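Local coordinates for peptidoglycan N-acetylglucosamine deacetylase (Bacillus cereus, PDB 5N1P), which removes acetyl groups from N-acetylglucosamine residues of peptidoglycan, as a metal-dependent hydrolase that works with zinc, cobalt or nickel, at residues F32-A37 / K47-E52; G53-M58 / Y190-H195. All coordinates share one frame; numbering follows the deposited sequence.

Contact 1: residues F32-A37 / K47-E52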
loop_
_atom_site.group_PDB
_atom_site.type_symbol
_atom_site.label_atom_id
_atom_site.label_comp_id
_atom_site.label_asym_id
_atom_site.label_seq_id
_atom_site.Cartn_x
_atom_site.Cartn_y
_atom_site.Cartn_z
ATOM N N PHE A 32 -1.008 -2.375 -3.839
ATOM C CA PHE A 32 0.369 -2.705 -3.492
ATOM C C PHE A 32 1.270 -1.527 -3.784
ATOM O O PHE A 32 1.183 -0.959 -4.863
ATOM C CB PHE A 32 0.860 -3.919 -4.302
ATOM C CG PHE A 32 0.183 -5.201 -3.924
ATOM C CD1 PHE A 32 -1.030 -5.557 -4.488
ATOM C CD2 PHE A 32 0.736 -6.022 -2.959
ATOM C CE1 PHE A 32 -1.668 -6.723 -4.115
ATOM C CE2 PHE A 32 0.115 -7.202 -2.586
ATOM C CZ PHE A 32 -1.095 -7.554 -3.164
ATOM N N PHE A 33 2.156 -1.185 -2.852
ATOM C CA PHE A 33 3.091 -0.079 -3.038
ATOM C C PHE A 33 4.501 -0.638 -2.996
ATOM O O PHE A 33 4.956 -1.140 -1.966
ATOM C CB PHE A 33 2.873 1.001 -1.959
ATOM C CG PHE A 33 1.556 1.716 -2.089
ATOM C CD1 PHE A 33 1.339 2.615 -3.131
ATOM C CD2 PHE A 33 0.548 1.508 -1.155
ATOM C CE1 PHE A 33 0.144 3.301 -3.240
ATOM C CE2 PHE A 33 -0.673 2.189 -1.267
ATOM C CZ PHE A 33 -0.872 3.077 -2.307
ATOM N N LEU A 34 5.162 -0.597 -4.150
ATOM C CA LEU A 34 6.363 -1.384 -4.379
ATOM C C LEU A 34 7.640 -0.565 -4.297
ATOM O O LEU A 34 7.672 0.593 -4.715
ATOM C CB LEU A 34 6.284 -2.039 -5.758
ATOM C CG LEU A 34 5.008 -2.837 -6.066
ATOM C CD1 LEU A 34 5.207 -3.538 -7.415
ATOM C CD2 LEU A 34 4.735 -3.825 -4.948
ATOM N N ILE A 35 8.697 -1.201 -3.802
ATOM C CA ILE A 35 10.028 -0.597 -3.744
ATOM C C ILE A 35 10.809 -1.004 -4.984
ATOM O O ILE A 35 10.789 -2.162 -5.373
ATOM C CB ILE A 35 10.773 -1.030 -2.487
ATOM C CG1 ILE A 35 10.058 -0.465 -1.254
ATOM C CG2 ILE A 35 12.226 -0.578 -2.554
ATOM C CD1 ILE A 35 10.678 -0.874 0.069
ATOM N N GLY A 36 11.482 -0.042 -5.615
ATOM C CA GLY A 36 12.117 -0.281 -6.905
ATOM C C GLY A 36 13.037 -1.488 -6.990
ATOM O O GLY A 36 12.966 -2.235 -7.953
ATOM N N ALA A 37 13.893 -1.691 -5.986
ATOM C CA ALA A 37 14.789 -2.843 -6.009
ATOM C C ALA A 37 14.011 -4.157 -6.063
ATOM O O ALA A 37 14.431 -5.107 -6.722
ATOM C CB ALA A 37 15.724 -2.825 -4.800
ATOM N N LYS A 47 3.738 -8.298 -12.273
ATOM C CA LYS A 47 2.809 -8.614 -13.357
ATOM C C LYS A 47 1.549 -9.262 -12.807
ATOM O O LYS A 47 0.424 -8.903 -13.174
ATOM C CB LYS A 47 3.469 -9.537 -14.375
ATOM C CG LYS A 47 2.617 -9.773 -15.605
ATOM C CD LYS A 47 3.391 -10.549 -16.664
ATOM C CE LYS A 47 4.571 -9.737 -17.170
ATOM N NZ LYS A 47 4.651 -9.739 -18.664
ATOM N N ARG A 48 1.738 -10.203 -11.899
ATOM C CA ARG A 48 0.614 -10.921 -11.351
ATOM C C ARG A 48 -0.304 -10.015 -10.503
ATOM O O ARG A 48 -1.535 -10.108 -10.584
ATOM C CB ARG A 48 1.132 -12.106 -10.539
ATOM C CG ARG A 48 0.110 -13.154 -10.374
ATOM C CD ARG A 48 0.545 -14.261 -9.455
ATOM N NE ARG A 48 -0.666 -14.691 -8.791
ATOM C CZ ARG A 48 -0.717 -15.448 -7.711
ATOM N NH1 ARG A 48 0.396 -15.928 -7.171
ATOM N NH2 ARG A 48 -1.897 -15.724 -7.189
ATOM N N GLU A 49 0.287 -9.132 -9.701
ATOM C CA GLU A 49 -0.503 -8.177 -8.918
ATOM C C GLU A 49 -1.442 -7.391 -9.821
ATOM O O GLU A 49 -2.652 -7.320 -9.570
ATOM C CB GLU A 49 0.411 -7.219 -8.144
ATOM C CG GLU A 49 1.051 -7.883 -6.926
ATOM C CD GLU A 49 2.116 -7.033 -6.245
ATOM O OE1 GLU A 49 2.300 -5.853 -6.617
ATOM O OE2 GLU A 49 2.769 -7.569 -5.322
ATOM N N ASN A 50 -0.881 -6.820 -10.885
ATOM C CA ASN A 50 -1.647 -6.001 -11.797
ATOM C C ASN A 50 -2.670 -6.816 -12.602
ATOM O O ASN A 50 -3.795 -6.367 -12.814
ATOM C CB ASN A 50 -0.693 -5.258 -12.734
ATOM C CG ASN A 50 -1.422 -4.464 -13.777
ATOM O OD1 ASN A 50 -1.424 -4.826 -14.963
ATOM N ND2 ASN A 50 -2.068 -3.392 -13.353
ATOM N N ALA A 51 -2.281 -8.018 -13.021
ATOM C CA ALA A 51 -3.152 -8.871 -13.827
ATOM C C ALA A 51 -4.361 -9.377 -13.062
ATOM O O ALA A 51 -5.399 -9.672 -13.664
ATOM C CB ALA A 51 -2.365 -10.054 -14.373
ATOM N N GLU A 52 -4.228 -9.484 -11.746
ATOM C CA GLU A 52 -5.292 -10.072 -10.939
ATOM C C GLU A 52 -6.170 -9.010 -10.291
ATOM O O GLU A 52 -6.903 -9.291 -9.345
ATOM C CB GLU A 52 -4.689 -11.031 -9.902
ATOM C CG GLU A 52 -3.974 -12.180 -10.630
ATOM C CD GLU A 52 -3.417 -13.264 -9.727
ATOM O OE1 GLU A 52 -3.588 -13.186 -8.500
ATOM O OE2 GLU A 52 -2.809 -14.214 -10.266
#

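Contact 2: residues G53-M58 / Y190-H195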
loop_
_atom_site.group_PDB
_atom_site.type_symbol
_atom_site.label_atom_id
_atom_site.label_comp_id
_atom_site.label_asym_id
_atom_site.label_seq_id
_atom_site.Cartn_x
_atom_site.Cartn_y
_atom_site.Cartn_z
ATOM N N GLY A 53 -6.111 -7.798 -10.834
ATOM C CA GLY A 53 -7.067 -6.765 -10.494
ATOM C C GLY A 53 -6.641 -5.818 -9.396
ATOM O O GLY A 53 -7.413 -4.957 -8.973
ATOM N N HIS A 54 -5.412 -5.967 -8.918
ATOM C CA HIS A 54 -4.953 -5.113 -7.837
ATOM C C HIS A 54 -4.291 -3.875 -8.387
ATOM O O HIS A 54 -3.806 -3.866 -9.513
ATOM C CB HIS A 54 -3.985 -5.875 -6.932
ATOM C CG HIS A 54 -4.521 -7.203 -6.510
ATOM N ND1 HIS A 54 -5.579 -7.331 -5.640
ATOM C CD2 HIS A 54 -4.172 -8.456 -6.882
ATOM C CE1 HIS A 54 -5.849 -8.620 -5.472
ATOM N NE2 HIS A 54 -5.013 -9.317 -6.218
ATOM N N TYR A 55 -4.274 -2.825 -7.585
ATOM C CA TYR A 55 -3.567 -1.627 -7.993
ATOM C C TYR A 55 -2.094 -1.717 -7.598
ATOM O O TYR A 55 -1.780 -2.035 -6.468
ATOM C CB TYR A 55 -4.191 -0.380 -7.366
ATOM C CG TYR A 55 -3.556 0.871 -7.917
ATOM C CD1 TYR A 55 -2.456 1.443 -7.283
ATOM C CD2 TYR A 55 -4.036 1.465 -9.068
ATOM C CE1 TYR A 55 -1.849 2.586 -7.796
ATOM C CE2 TYR A 55 -3.443 2.621 -9.589
ATOM C CZ TYR A 55 -2.363 3.170 -8.939
ATOM O OH TYR A 55 -1.776 4.314 -9.442
ATOM N N VAL A 56 -1.212 -1.428 -8.549
ATOM C CA VAL A 56 0.220 -1.369 -8.284
ATOM C C VAL A 56 0.709 0.077 -8.336
ATOM O O VAL A 56 0.623 0.735 -9.368
ATOM C CB VAL A 56 1.017 -2.198 -9.290
ATOM C CG1 VAL A 56 2.487 -2.032 -9.031
ATOM C CG2 VAL A 56 0.597 -3.672 -9.202
ATOM N N GLY A 57 1.206 0.555 -7.202
ATOM C CA GLY A 57 1.738 1.908 -7.097
ATOM C C GLY A 57 3.154 1.915 -6.555
ATOM O O GLY A 57 3.776 0.866 -6.393
ATOM N N MET A 58 3.652 3.113 -6.248
ATOM C CA MET A 58 5.067 3.300 -5.939
ATOM C C MET A 58 5.330 3.579 -4.462
ATOM O O MET A 58 4.578 4.315 -3.827
ATOM C CB MET A 58 5.645 4.466 -6.749
ATOM C CG MET A 58 5.857 4.151 -8.230
ATOM S SD MET A 58 4.371 4.258 -9.236
ATOM C CE MET A 58 3.927 5.969 -8.946
ATOM N N TYR A 190 -7.460 0.445 -5.174
ATOM C CA TYR A 190 -7.458 1.830 -5.592
ATOM C C TYR A 190 -7.720 1.941 -7.069
ATOM O O TYR A 190 -7.279 1.124 -7.855
ATOM C CB TYR A 190 -6.130 2.503 -5.248
ATOM C CG TYR A 190 -5.994 3.927 -5.738
ATOM C CD1 TYR A 190 -6.477 4.991 -4.976
ATOM C CD2 TYR A 190 -5.352 4.217 -6.946
ATOM C CE1 TYR A 190 -6.343 6.304 -5.413
ATOM C CE2 TYR A 190 -5.218 5.519 -7.391
ATOM C CZ TYR A 190 -5.706 6.562 -6.611
ATOM O OH TYR A 190 -5.540 7.846 -7.092
ATOM N N HIS A 191 -8.389 3.028 -7.422
ATOM C CA HIS A 191 -8.855 3.358 -8.771
ATOM C C HIS A 191 -8.526 4.822 -9.125
ATOM O O HIS A 191 -9.046 5.738 -8.494
ATOM C CB HIS A 191 -10.311 2.977 -8.708
ATOM C CG HIS A 191 -10.563 1.521 -8.922
ATOM N ND1 HIS A 191 -10.457 0.565 -7.933
ATOM C CD2 HIS A 191 -11.316 0.957 -9.895
ATOM C CE1 HIS A 191 -10.913 -0.591 -8.389
ATOM N NE2 HIS A 191 -11.456 -0.369 -9.583
ATOM N N GLU A 192 -7.563 4.996 -10.047
ATOM C CA GLU A 192 -7.078 6.330 -10.416
ATOM C C GLU A 192 -8.215 7.249 -10.861
ATOM O O GLU A 192 -8.243 8.434 -10.510
ATOM C CB GLU A 192 -6.017 6.260 -11.517
ATOM C CG GLU A 192 -4.623 5.925 -11.002
ATOM C CD GLU A 192 -3.563 5.784 -12.091
ATOM O OE1 GLU A 192 -3.815 6.145 -13.261
ATOM O OE2 GLU A 192 -2.468 5.283 -11.763
ATOM N N GLU A 193 -9.157 6.701 -11.620
ATOM C CA GLU A 193 -10.280 7.490 -12.113
ATOM C C GLU A 193 -11.282 7.830 -11.004
ATOM O O GLU A 193 -12.195 8.636 -11.213
ATOM C CB GLU A 193 -10.992 6.745 -13.246
ATOM C CG GLU A 193 -11.604 5.399 -12.838
ATOM C CD GLU A 193 -10.607 4.235 -12.857
ATOM O OE1 GLU A 193 -9.391 4.462 -12.667
ATOM O OE2 GLU A 193 -11.047 3.083 -13.067
ATOM N N SER A 194 -11.113 7.211 -9.839
ATOM C CA SER A 194 -12.009 7.416 -8.699
ATOM C C SER A 194 -11.249 7.904 -7.475
ATOM O O SER A 194 -11.624 7.594 -6.340
ATOM C CB SER A 194 -12.748 6.122 -8.347
ATOM O OG SER A 194 -13.523 5.666 -9.440
ATOM N N HIS A 195 -10.175 8.650 -7.709
ATOM C CA HIS A 195 -9.347 9.152 -6.613
ATOM C C HIS A 195 -10.143 9.970 -5.606
ATOM O O HIS A 195 -10.983 10.776 -5.985
ATOM C CB HIS A 195 -8.208 10.017 -7.151
ATOM C CG HIS A 195 -7.326 10.571 -6.077
ATOM N ND1 HIS A 195 -6.339 9.824 -5.472
ATOM C CD2 HIS A 195 -7.291 11.792 -5.489
ATOM C CE1 HIS A 195 -5.737 10.558 -4.551
ATOM N NE2 HIS A 195 -6.291 11.759 -4.548
#

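Contact 1: residues F32-A37 / K47-E52
Glu49 of helix 43-51 lays its carboxylate flat over the ring of Phe32 on strand 31-34, a contact that uses the faces of both groups. The two planes are only 15° apart, and Glu49 CD stands 3.5 Å above the ring plane, shifted toward the rim. Behind it, Glu49 CG makes a CH-pi contact, 4.0 Å from the centroid of the Phe32 ring. The carboxylate straddles the base of the ring: OE1 of Glu49 reaches CB of Phe32 at 3.3 Å, while Glu49 OE2 lies over Phe32 CD2. The same oxygen, Glu49 OE1, also meets a methyl, Leu34 CD2, at 3.6 Å. This oxygen is buried without a polar partner, which may raise the pKa of the acid. An extended chain beyond CG (chi2 172°) carries the carboxylate from the helix to the strand. Further out, Phe8 meets the Phe32 ring, and Thr16 and Val56 touch Glu49. Next to Glu49 in the chain, Arg48 pairs with Glu52 one turn on, NE of Arg48 lying 2.6 Å from OE2 of Glu52 in a salt bridge, and Asn21 takes an NH2 bond of the same arginine. Helix against strand in this way is the packing of a beta-alpha-beta crossover, here joining parallel strands 31-34 and 55-58 of the NodB homology domain.

Contact 2: residues G53-M58 / Y190-H195
Tyr55 and Tyr190 mark the closest backbone approach, their CA atoms 5.7 Å apart, yet no hydrogen bond joins the two main chains. One side is the short strand 55-58; the other is loop, tightened into a 3-10 turn at 192-193. Upstream of the strand, Gly53 takes a positive phi (95°) as the C-prime residue of the Schellman motif that ends helix 43-51.

Side chains bridge the gap. Both tyrosines hold CG anti to the backbone N (chi1 -173° in Tyr55), and their rings run side by side in the same direction while being turned nearly perpendicular. The result is a T-shaped stack: the edge of Tyr190 faces the flat of Tyr55, with ring centroids 4.9 Å apart and planes at 76°. Tyr190 CD2 sits over the centre of the Tyr55 ring, 3.6 Å from Tyr55 CE2. The main chain joins in where the carbonyl O of Tyr190 rests 3.5 Å from Tyr55 CB.

At the far end of the ring, the hydroxyl of Tyr55 donates to Glu192 OE2 over 2.6 Å, using the anti lone pair of that oxygen. Glu192 comes across the tyrosine at about a right angle. Backbone amides fix both ends of the bond: Leu95 N is held by Tyr55 OH, and Lys94 N by Glu192 OE2. Tyr190 is tethered in turn, its OH hydrogen-bonded to His195 ND1 at 2.7 Å and its ring meeting Trp122 edge-to-face.

The loop that follows strand 185-187 is thereby fastened against strand 55-58. That strand pairs in parallel with 31-34, whose Thr31 also binds the amide of Tyr190, while Val56 and Met58 pack on helix 74-89 and His54 on helix 16-25.

Strand 55-58 is where the two contacts meet, their centres 11 Å apart. Contact 1 closes before contact 2 opens: strand 31-34 leads through helices 36-41 and 43-51 to strand 55-58, which lies beside it in the parallel sheet. Phe32 N bonds to Tyr55 O and Phe32 O to Gly57 N, both at 2.8 Å. Val56 packs its methyls against Leu34 and Glu49, whereas Tyr55 points from the opposite side of the strand toward the late loop. One strand thus has a helix from its own crossover on one side and a chain segment over 130 residues later on the other. It leads directly into His59, a zinc ligand.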